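Local coordinates for Lactamase_B domain-containing protein (Bacillus lehensis G1, PDB 7EV5) that probably acts as a zinc-dependent hydrolase of the metallo-beta-lactamase fold, with features of both B3 beta-lactamases and glyoxalase II, at residues Val16-Pro29 with Trp39-Thr53. Numbering follows the deposited sequence.
Sequences VLYNDDKEAVIFDP and WLKREQLTPLAILLT
CG1 of V16 lies in the plane of the W39 indole, at its edge, as does NH2 of R42. CG2 of V16 comes within 3.8 Å of CZ3 of W39 obliquely. One face of the indole carries CG of E43. The F27 ring lies alongside L51, whose CD1 comes 3.6 Å from CE1 of F27. F27 also stacks on F147 of the second sheet. On the side facing the helices, CD1 of I26 touches CB of P47 (3.6 Å) and CD1 of L40.

Strands 23-27 and 46-51 run parallel and, with helix 33-42, form a beta-alpha-beta unit. N of I26 donates to O of A49, and its O accepts N of L51. L48 and A49 form a beta bulge opposite V25: P47 pairs with A24, but I50 with I26. N of the buried A49 is left without a partner. At the start of the strands NZ of K22 donates a hydrogen bond to O of E43 (3.0 Å), in the carbonyl plane.

Beyond the strands, both oxygens of D28 use syn lone pairs toward T53. OD1 accepts N of T53 at 2.8 Å. OD2 accepts OG1 of T53 at 2.6 Å; chi1 of T53 (65°) sets OG1 between the backbone N and the carbonyl carbon, turned to OD2. OD2 is also hydrogen-bonded to ND1 of the zinc ligand H59. D28, a second-shell residue, probably holds the H59 imidazole in its orientation for zinc.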
ATOM      1  N   VAL A  16      -1.958  -1.894  -9.629  1.00  9.20           N
ATOM      2  CA  VAL A  16      -2.880  -1.095 -10.422  1.00  9.62           C
ATOM      3  C   VAL A  16      -4.199  -1.844 -10.490  1.00 11.79           C
ATOM      4  O   VAL A  16      -4.260  -2.953 -11.034  1.00 12.02           O
ATOM      5  CB  VAL A  16      -2.348  -0.789 -11.829  1.00 11.64           C
ATOM      6  CG1 VAL A  16      -3.382   0.046 -12.570  1.00 12.22           C
ATOM      7  CG2 VAL A  16      -1.021  -0.048 -11.753  1.00 11.14           C
ATOM      8  N   LEU A  17      -5.240  -1.253  -9.909  1.00 10.55           N
ATOM      9  CA  LEU A  17      -6.602  -1.764  -9.978  1.00 11.66           C
ATOM     10  C   LEU A  17      -7.331  -1.003 -11.076  1.00 12.45           C
ATOM     11  O   LEU A  17      -7.220   0.221 -11.157  1.00 12.46           O
ATOM     12  CB  LEU A  17      -7.298  -1.520  -8.636  1.00 11.65           C
ATOM     13  CG  LEU A  17      -8.772  -1.930  -8.496  1.00 11.49           C
ATOM     14  CD1 LEU A  17      -8.961  -3.448  -8.562  1.00 13.96           C
ATOM     15  CD2 LEU A  17      -9.342  -1.362  -7.190  1.00 12.43           C
ATOM     16  N   TYR A  18      -8.064  -1.716 -11.928  1.00 12.77           N
ATOM     17  CA  TYR A  18      -8.698  -1.073 -13.069  1.00 14.02           C
ATOM     18  C   TYR A  18     -10.104  -1.626 -13.261  1.00 15.39           C
ATOM     19  O   TYR A  18     -10.510  -2.601 -12.622  1.00 16.46           O
ATOM     20  CB  TYR A  18      -7.854  -1.223 -14.345  1.00 14.02           C
ATOM     21  CG  TYR A  18      -7.435  -2.647 -14.626  1.00 16.47           C
ATOM     22  CD1 TYR A  18      -8.297  -3.524 -15.268  1.00 18.18           C
ATOM     23  CD2 TYR A  18      -6.185  -3.120 -14.241  1.00 17.06           C
ATOM     24  CE1 TYR A  18      -7.933  -4.828 -15.522  1.00 24.78           C
ATOM     25  CE2 TYR A  18      -5.814  -4.423 -14.489  1.00 17.72           C
ATOM     26  CZ  TYR A  18      -6.692  -5.271 -15.134  1.00 24.54           C
ATOM     27  OH  TYR A  18      -6.332  -6.574 -15.392  1.00 29.14           O
ATOM     28  N   ASN A  19     -10.856  -0.964 -14.144  1.00 17.59           N
ATOM     29  CA  ASN A  19     -12.206  -1.363 -14.522  1.00 18.90           C
ATOM     30  C   ASN A  19     -12.279  -1.496 -16.040  1.00 22.22           C
ATOM     31  O   ASN A  19     -11.307  -1.238 -16.757  1.00 22.82           O
ATOM     32  CB  ASN A  19     -13.277  -0.408 -13.961  1.00 19.88           C
ATOM     33  CG  ASN A  19     -13.156   1.025 -14.492  1.00 20.68           C
ATOM     34  OD1 ASN A  19     -12.544   1.282 -15.529  1.00 21.66           O
ATOM     35  ND2 ASN A  19     -13.769   1.967 -13.776  1.00 17.44           N
ATOM     36  N   ASP A  20     -13.457  -1.888 -16.535  1.00 25.87           N
ATOM     37  CA  ASP A  20     -13.617  -2.098 -17.970  1.00 28.05           C
ATOM     38  C   ASP A  20     -13.552  -0.799 -18.763  1.00 28.23           C
ATOM     39  O   ASP A  20     -13.213  -0.834 -19.952  1.00 31.19           O
ATOM     40  CB  ASP A  20     -14.904  -2.870 -18.265  1.00 30.09           C
ATOM     41  CG  ASP A  20     -14.823  -4.323 -17.834  1.00 40.98           C
ATOM     42  OD1 ASP A  20     -13.714  -4.786 -17.492  1.00 47.51           O
ATOM     43  OD2 ASP A  20     -15.866  -5.009 -17.845  1.00 51.65           O
ATOM     44  N   ASP A  21     -13.848   0.338 -18.132  1.00 22.10           N
ATOM     45  CA  ASP A  21     -13.716   1.653 -18.751  1.00 25.72           C
ATOM     46  C   ASP A  21     -12.277   2.156 -18.792  1.00 21.52           C
ATOM     47  O   ASP A  21     -12.060   3.320 -19.149  1.00 21.58           O
ATOM     48  CB  ASP A  21     -14.589   2.685 -18.025  1.00 26.49           C
ATOM     49  CG  ASP A  21     -16.072   2.441 -18.221  1.00 36.41           C
ATOM     50  OD1 ASP A  21     -16.872   2.948 -17.403  1.00 36.81           O
ATOM     51  OD2 ASP A  21     -16.437   1.748 -19.192  1.00 39.15           O
ATOM     52  N   LYS A  22     -11.310   1.314 -18.418  1.00 21.70           N
ATOM     53  CA  LYS A  22      -9.881   1.619 -18.459  1.00 22.10           C
ATOM     54  C   LYS A  22      -9.468   2.739 -17.505  1.00 19.91           C
ATOM     55  O   LYS A  22      -8.445   3.396 -17.718  1.00 21.58           O
ATOM     56  CB  LYS A  22      -9.357   1.838 -19.885  1.00 21.47           C
ATOM     57  CG  LYS A  22      -9.387   0.572 -20.735  1.00 27.59           C
ATOM     58  CD  LYS A  22      -8.027   0.300 -21.368  1.00 29.74           C
ATOM     59  CE  LYS A  22      -7.964  -1.085 -21.989  1.00 29.79           C
ATOM     60  NZ  LYS A  22      -6.704  -1.804 -21.629  1.00 27.58           N
ATOM     61  N   GLU A  23     -10.237   2.959 -16.449  1.00 16.73           N
ATOM     62  CA  GLU A  23      -9.823   3.827 -15.360  1.00 17.26           C
ATOM     63  C   GLU A  23      -9.085   2.997 -14.325  1.00 16.04           C
ATOM     64  O   GLU A  23      -9.272   1.781 -14.230  1.00 16.54           O
ATOM     65  CB  GLU A  23     -11.039   4.473 -14.712  1.00 20.53           C
ATOM     66  CG  GLU A  23     -11.837   5.336 -15.665  1.00 19.85           C
ATOM     67  CD  GLU A  23     -13.200   5.694 -15.108  1.00 27.13           C
ATOM     68  OE1 GLU A  23     -13.860   4.816 -14.510  1.00 24.62           O
ATOM     69  OE2 GLU A  23     -13.605   6.866 -15.262  1.00 32.30           O
ATOM     70  N   ALA A  24      -8.237   3.660 -13.542  1.00 14.61           N
ATOM     71  CA  ALA A  24      -7.347   2.897 -12.682  1.00 14.60           C
ATOM     72  C   ALA A  24      -7.054   3.620 -11.375  1.00 12.60           C
ATOM     73  O   ALA A  24      -7.084   4.851 -11.295  1.00 14.38           O
ATOM     74  CB  ALA A  24      -6.027   2.602 -13.392  1.00 13.95           C
ATOM     75  N   VAL A  25      -6.722   2.818 -10.365  1.00 11.63           N
ATOM     76  CA  VAL A  25      -6.243   3.281  -9.065  1.00 11.46           C
ATOM     77  C   VAL A  25      -4.869   2.659  -8.845  1.00 10.77           C
ATOM     78  O   VAL A  25      -4.690   1.455  -9.058  1.00 11.14           O
ATOM     79  CB  VAL A  25      -7.221   2.880  -7.938  1.00 11.26           C
ATOM     80  CG1 VAL A  25      -6.749   3.397  -6.581  1.00 11.98           C
ATOM     81  CG2 VAL A  25      -8.608   3.427  -8.232  1.00 14.23           C
ATOM     82  N   ILE A  26      -3.902   3.483  -8.437  1.00 10.94           N
ATOM     83  CA  ILE A  26      -2.516   3.061  -8.249  1.00 11.24           C
ATOM     84  C   ILE A  26      -2.244   2.976  -6.755  1.00 10.26           C
ATOM     85  O   ILE A  26      -2.549   3.922  -6.023  1.00 10.51           O
ATOM     86  CB  ILE A  26      -1.545   4.058  -8.904  1.00 10.46           C
ATOM     87  CG1 ILE A  26      -1.804   4.175 -10.415  1.00 11.55           C
ATOM     88  CG2 ILE A  26      -0.109   3.645  -8.608  1.00 11.84           C
ATOM     89  CD1 ILE A  26      -1.018   5.305 -11.089  1.00 13.76           C
ATOM     90  N   PHE A  27      -1.663   1.859  -6.305  1.00  8.72           N
ATOM     91  CA  PHE A  27      -1.236   1.692  -4.918  1.00  7.81           C
ATOM     92  C   PHE A  27       0.277   1.603  -4.860  1.00  8.98           C
ATOM     93  O   PHE A  27       0.883   0.860  -5.637  1.00 10.10           O
ATOM     94  CB  PHE A  27      -1.806   0.402  -4.324  1.00 10.85           C
ATOM     95  CG  PHE A  27      -3.295   0.384  -4.254  1.00  9.21           C
ATOM     96  CD1 PHE A  27      -3.956   0.784  -3.108  1.00 10.91           C
ATOM     97  CD2 PHE A  27      -4.040  -0.004  -5.350  1.00  9.41           C
ATOM     98  CE1 PHE A  27      -5.336   0.777  -3.056  1.00 10.29           C
ATOM     99  CE2 PHE A  27      -5.422  -0.001  -5.309  1.00 10.20           C
ATOM    100  CZ  PHE A  27      -6.068   0.381  -4.159  1.00 12.40           C
ATOM    101  N   ASP A  28       0.874   2.345  -3.935  1.00  8.79           N
ATOM    102  CA  ASP A  28       2.274   2.183  -3.564  1.00  8.52           C
ATOM    103  C   ASP A  28       3.261   2.143  -4.733  1.00  9.43           C
ATOM    104  O   ASP A  28       3.971   1.147  -4.915  1.00 10.25           O
ATOM    105  CB  ASP A  28       2.457   0.947  -2.687  1.00  9.56           C
ATOM    106  CG  ASP A  28       1.759   1.053  -1.347  1.00  7.81           C
ATOM    107  OD1 ASP A  28       1.070   2.057  -1.081  1.00  8.92           O
ATOM    108  OD2 ASP A  28       1.895   0.106  -0.536  1.00  9.13           O
ATOM    109  N   PRO A  29       3.328   3.201  -5.546  1.00  9.12           N
ATOM    110  CA  PRO A  29       4.346   3.269  -6.605  1.00 10.10           C
ATOM    111  C   PRO A  29       5.724   3.573  -6.031  1.00  8.57           C
ATOM    112  O   PRO A  29       6.059   4.735  -5.778  1.00 10.33           O
ATOM    113  CB  PRO A  29       3.826   4.403  -7.496  1.00 11.35           C
ATOM    114  CG  PRO A  29       3.120   5.330  -6.559  1.00  9.42           C
ATOM    115  CD  PRO A  29       2.571   4.460  -5.429  1.00  9.83           C
ATOM    116  N   TRP A  39       3.952   1.434 -18.686  1.00 14.55           N
ATOM    117  CA  TRP A  39       2.962   0.360 -18.732  1.00 12.98           C
ATOM    118  C   TRP A  39       1.548   0.920 -18.749  1.00 14.22           C
ATOM    119  O   TRP A  39       0.710   0.501 -19.558  1.00 15.10           O
ATOM    120  CB  TRP A  39       3.135  -0.612 -17.565  1.00 16.03           C
ATOM    121  CG  TRP A  39       2.112  -1.724 -17.571  1.00 13.52           C
ATOM    122  CD1 TRP A  39       2.160  -2.859 -18.311  1.00 14.22           C
ATOM    123  CD2 TRP A  39       0.889  -1.786 -16.824  1.00 13.89           C
ATOM    124  NE1 TRP A  39       1.055  -3.637 -18.064  1.00 19.20           N
ATOM    125  CE2 TRP A  39       0.255  -2.995 -17.157  1.00 16.79           C
ATOM    126  CE3 TRP A  39       0.267  -0.936 -15.904  1.00 14.16           C
ATOM    127  CZ2 TRP A  39      -0.964  -3.382 -16.601  1.00 17.28           C
ATOM    128  CZ3 TRP A  39      -0.945  -1.323 -15.351  1.00 18.77           C
ATOM    129  CH2 TRP A  39      -1.545  -2.534 -15.702  1.00 15.70           C
ATOM    130  N   LEU A  40       1.261   1.871 -17.855  1.00 14.73           N
ATOM    131  CA  LEU A  40      -0.061   2.487 -17.831  1.00 15.61           C
ATOM    132  C   LEU A  40      -0.409   3.089 -19.186  1.00 15.50           C
ATOM    133  O   LEU A  40      -1.544   2.960 -19.661  1.00 14.21           O
ATOM    134  CB  LEU A  40      -0.113   3.567 -16.747  1.00 14.67           C
ATOM    135  CG  LEU A  40      -0.095   3.066 -15.301  1.00 11.81           C
ATOM    136  CD1 LEU A  40       0.357   4.178 -14.383  1.00 13.76           C
ATOM    137  CD2 LEU A  40      -1.468   2.539 -14.899  1.00 13.79           C
ATOM    138  N   LYS A  41       0.558   3.746 -19.818  1.00 15.65           N
ATOM    139  CA  LYS A  41       0.306   4.382 -21.110  1.00 15.74           C
ATOM    140  C   LYS A  41       0.144   3.354 -22.223  1.00 19.14           C
ATOM    141  O   LYS A  41      -0.720   3.514 -23.094  1.00 18.34           O
ATOM    142  CB  LYS A  41       1.414   5.381 -21.425  1.00 17.49           C
ATOM    143  CG  LYS A  41       1.416   6.556 -20.469  1.00 21.42           C
ATOM    144  CD  LYS A  41       2.268   7.702 -20.960  1.00 32.43           C
ATOM    145  CE  LYS A  41       1.959   8.973 -20.185  1.00 31.24           C
ATOM    146  NZ  LYS A  41       0.642   9.562 -20.556  1.00 35.86           N
ATOM    147  N   ARG A  42       0.959   2.296 -22.222  1.00 17.77           N
ATOM    148  CA  ARG A  42       0.793   1.252 -23.230  1.00 18.75           C
ATOM    149  C   ARG A  42      -0.588   0.616 -23.140  1.00 20.60           C
ATOM    150  O   ARG A  42      -1.193   0.271 -24.162  1.00 19.16           O
ATOM    151  CB  ARG A  42       1.879   0.186 -23.078  1.00 18.29           C
ATOM    152  CG  ARG A  42       3.258   0.651 -23.502  1.00 17.77           C
ATOM    153  CD  ARG A  42       4.250  -0.492 -23.615  1.00 16.52           C
ATOM    154  NE  ARG A  42       4.331  -1.308 -22.405  1.00 19.27           N
ATOM    155  CZ  ARG A  42       5.140  -1.055 -21.378  1.00 17.25           C
ATOM    156  NH1 ARG A  42       5.945   0.002 -21.397  1.00 16.41           N
ATOM    157  NH2 ARG A  42       5.144  -1.868 -20.329  1.00 20.70           N
ATOM    158  N   GLU A  43      -1.098   0.445 -21.921  1.00 16.39           N
ATOM    159  CA  GLU A  43      -2.402  -0.159 -21.687  1.00 16.40           C
ATOM    160  C   GLU A  43      -3.541   0.837 -21.832  1.00 16.61           C
ATOM    161  O   GLU A  43      -4.703   0.445 -21.686  1.00 18.94           O
ATOM    162  CB  GLU A  43      -2.439  -0.808 -20.301  1.00 20.18           C
ATOM    163  CG  GLU A  43      -1.426  -1.922 -20.131  1.00 21.04           C
ATOM    164  CD  GLU A  43      -1.585  -3.010 -21.170  1.00 23.53           C
ATOM    165  OE1 GLU A  43      -2.710  -3.525 -21.324  1.00 29.63           O
ATOM    166  OE2 GLU A  43      -0.582  -3.348 -21.830  1.00 31.62           O
ATOM    167  N   GLN A  44      -3.229   2.100 -22.113  1.00 17.42           N
ATOM    168  CA  GLN A  44      -4.239   3.141 -22.291  1.00 18.62           C
ATOM    169  C   GLN A  44      -5.141   3.259 -21.063  1.00 20.99           C
ATOM    170  O   GLN A  44      -6.353   3.453 -21.172  1.00 22.90           O
ATOM    171  CB  GLN A  44      -5.031   2.938 -23.588  1.00 22.79           C
ATOM    172  CG  GLN A  44      -4.120   2.656 -24.788  1.00 22.34           C
ATOM    173  CD  GLN A  44      -4.819   2.809 -26.131  1.00 30.34           C
ATOM    174  OE1 GLN A  44      -5.455   3.827 -26.405  1.00 28.16           O
ATOM    175  NE2 GLN A  44      -4.692   1.798 -26.976  1.00 30.83           N
ATOM    176  N   LEU A  45      -4.539   3.122 -19.880  1.00 15.36           N
ATOM    177  CA  LEU A  45      -5.256   3.265 -18.620  1.00 18.40           C
ATOM    178  C   LEU A  45      -5.150   4.703 -18.131  1.00 16.73           C
ATOM    179  O   LEU A  45      -4.097   5.335 -18.244  1.00 19.33           O
ATOM    180  CB  LEU A  45      -4.671   2.317 -17.569  1.00 15.67           C
ATOM    181  CG  LEU A  45      -4.973   0.827 -17.769  1.00 19.45           C
ATOM    182  CD1 LEU A  45      -4.099  -0.071 -16.894  1.00 17.50           C
ATOM    183  CD2 LEU A  45      -6.450   0.526 -17.522  1.00 18.02           C
ATOM    184  N   THR A  46      -6.250   5.216 -17.584  1.00 18.72           N
ATOM    185  CA  THR A  46      -6.280   6.563 -17.024  1.00 16.64           C
ATOM    186  C   THR A  46      -6.312   6.469 -15.506  1.00 15.07           C
ATOM    187  O   THR A  46      -7.366   6.167 -14.926  1.00 16.01           O
ATOM    188  CB  THR A  46      -7.515   7.308 -17.537  1.00 15.94           C
ATOM    189  OG1 THR A  46      -7.396   7.484 -18.956  1.00 23.05           O
ATOM    190  CG2 THR A  46      -7.644   8.669 -16.880  1.00 20.45           C
ATOM    191  N   PRO A  47      -5.201   6.708 -14.816  1.00 14.27           N
ATOM    192  CA  PRO A  47      -5.233   6.640 -13.353  1.00 14.86           C
ATOM    193  C   PRO A  47      -5.981   7.824 -12.767  1.00 13.79           C
ATOM    194  O   PRO A  47      -5.978   8.926 -13.319  1.00 15.97           O
ATOM    195  CB  PRO A  47      -3.754   6.662 -12.952  1.00 18.01           C
ATOM    196  CG  PRO A  47      -3.038   7.221 -14.109  1.00 21.10           C
ATOM    197  CD  PRO A  47      -3.848   6.946 -15.345  1.00 15.52           C
ATOM    198  N   LEU A  48      -6.647   7.560 -11.639  1.00 13.73           N
ATOM    199  CA  LEU A  48      -7.470   8.531 -10.933  1.00 14.65           C
ATOM    200  C   LEU A  48      -6.862   9.011  -9.625  1.00 12.86           C
ATOM    201  O   LEU A  48      -7.185  10.122  -9.188  1.00 13.25           O
ATOM    202  CB  LEU A  48      -8.854   7.939 -10.625  1.00 14.65           C
ATOM    203  CG  LEU A  48      -9.650   7.418 -11.817  1.00 18.34           C
ATOM    204  CD1 LEU A  48     -10.927   6.734 -11.347  1.00 20.41           C
ATOM    205  CD2 LEU A  48      -9.964   8.556 -12.783  1.00 17.57           C
ATOM    206  N   ALA A  49      -5.989   8.218  -9.003  1.00 13.47           N
ATOM    207  CA  ALA A  49      -5.452   8.549  -7.691  1.00 10.32           C
ATOM    208  C   ALA A  49      -4.303   7.601  -7.385  1.00 11.35           C
ATOM    209  O   ALA A  49      -4.214   6.511  -7.947  1.00 12.13           O
ATOM    210  CB  ALA A  49      -6.526   8.421  -6.603  1.00 14.65           C
ATOM    211  N   ILE A  50      -3.431   8.044  -6.480  1.00 10.24           N
ATOM    212  CA  ILE A  50      -2.430   7.206  -5.825  1.00  9.35           C
ATOM    213  C   ILE A  50      -2.884   7.018  -4.385  1.00  9.36           C
ATOM    214  O   ILE A  50      -3.070   8.003  -3.656  1.00  9.55           O
ATOM    215  CB  ILE A  50      -1.045   7.861  -5.850  1.00  9.48           C
ATOM    216  CG1 ILE A  50      -0.561   8.014  -7.292  1.00 11.93           C
ATOM    217  CG2 ILE A  50      -0.052   7.056  -5.007  1.00 10.82           C
ATOM    218  CD1 ILE A  50       0.576   8.990  -7.430  1.00 11.45           C
ATOM    219  N   LEU A  51      -3.062   5.765  -3.973  1.00  7.71           N
ATOM    220  CA  LEU A  51      -3.408   5.423  -2.600  1.00  9.54           C
ATOM    221  C   LEU A  51      -2.190   4.770  -1.966  1.00  8.57           C
ATOM    222  O   LEU A  51      -1.671   3.778  -2.486  1.00  9.43           O
ATOM    223  CB  LEU A  51      -4.600   4.467  -2.561  1.00  9.63           C
ATOM    224  CG  LEU A  51      -5.929   4.938  -3.164  1.00 14.83           C
ATOM    225  CD1 LEU A  51      -7.046   3.971  -2.811  1.00 12.71           C
ATOM    226  CD2 LEU A  51      -6.277   6.364  -2.750  1.00 19.77           C
ATOM    227  N   LEU A  52      -1.720   5.332  -0.864  1.00  8.42           N
ATOM    228  CA  LEU A  52      -0.547   4.798  -0.192  1.00  7.84           C
ATOM    229  C   LEU A  52      -0.974   4.007   1.031  1.00  7.94           C
ATOM    230  O   LEU A  52      -1.695   4.522   1.899  1.00  9.48           O
ATOM    231  CB  LEU A  52       0.389   5.926   0.233  1.00  8.72           C
ATOM    232  CG  LEU A  52       1.012   6.730  -0.907  1.00  8.04           C
ATOM    233  CD1 LEU A  52       1.872   7.826  -0.324  1.00  9.53           C
ATOM    234  CD2 LEU A  52       1.821   5.833  -1.860  1.00  9.72           C
ATOM    235  N   THR A  53      -0.520   2.760   1.115  1.00  7.87           N
ATOM    236  CA  THR A  53      -0.741   2.013   2.348  1.00  8.59           C
ATOM    237  C   THR A  53       0.054   2.619   3.491  1.00  8.19           C
ATOM    238  O   THR A  53      -0.399   2.614   4.644  1.00  8.45           O
ATOM    239  CB  THR A  53      -0.379   0.530   2.175  1.00  8.96           C
ATOM    240  OG1 THR A  53       1.031   0.385   1.937  1.00  9.40           O
ATOM    241  CG2 THR A  53      -1.173  -0.097   1.046  1.00 10.25           C
TER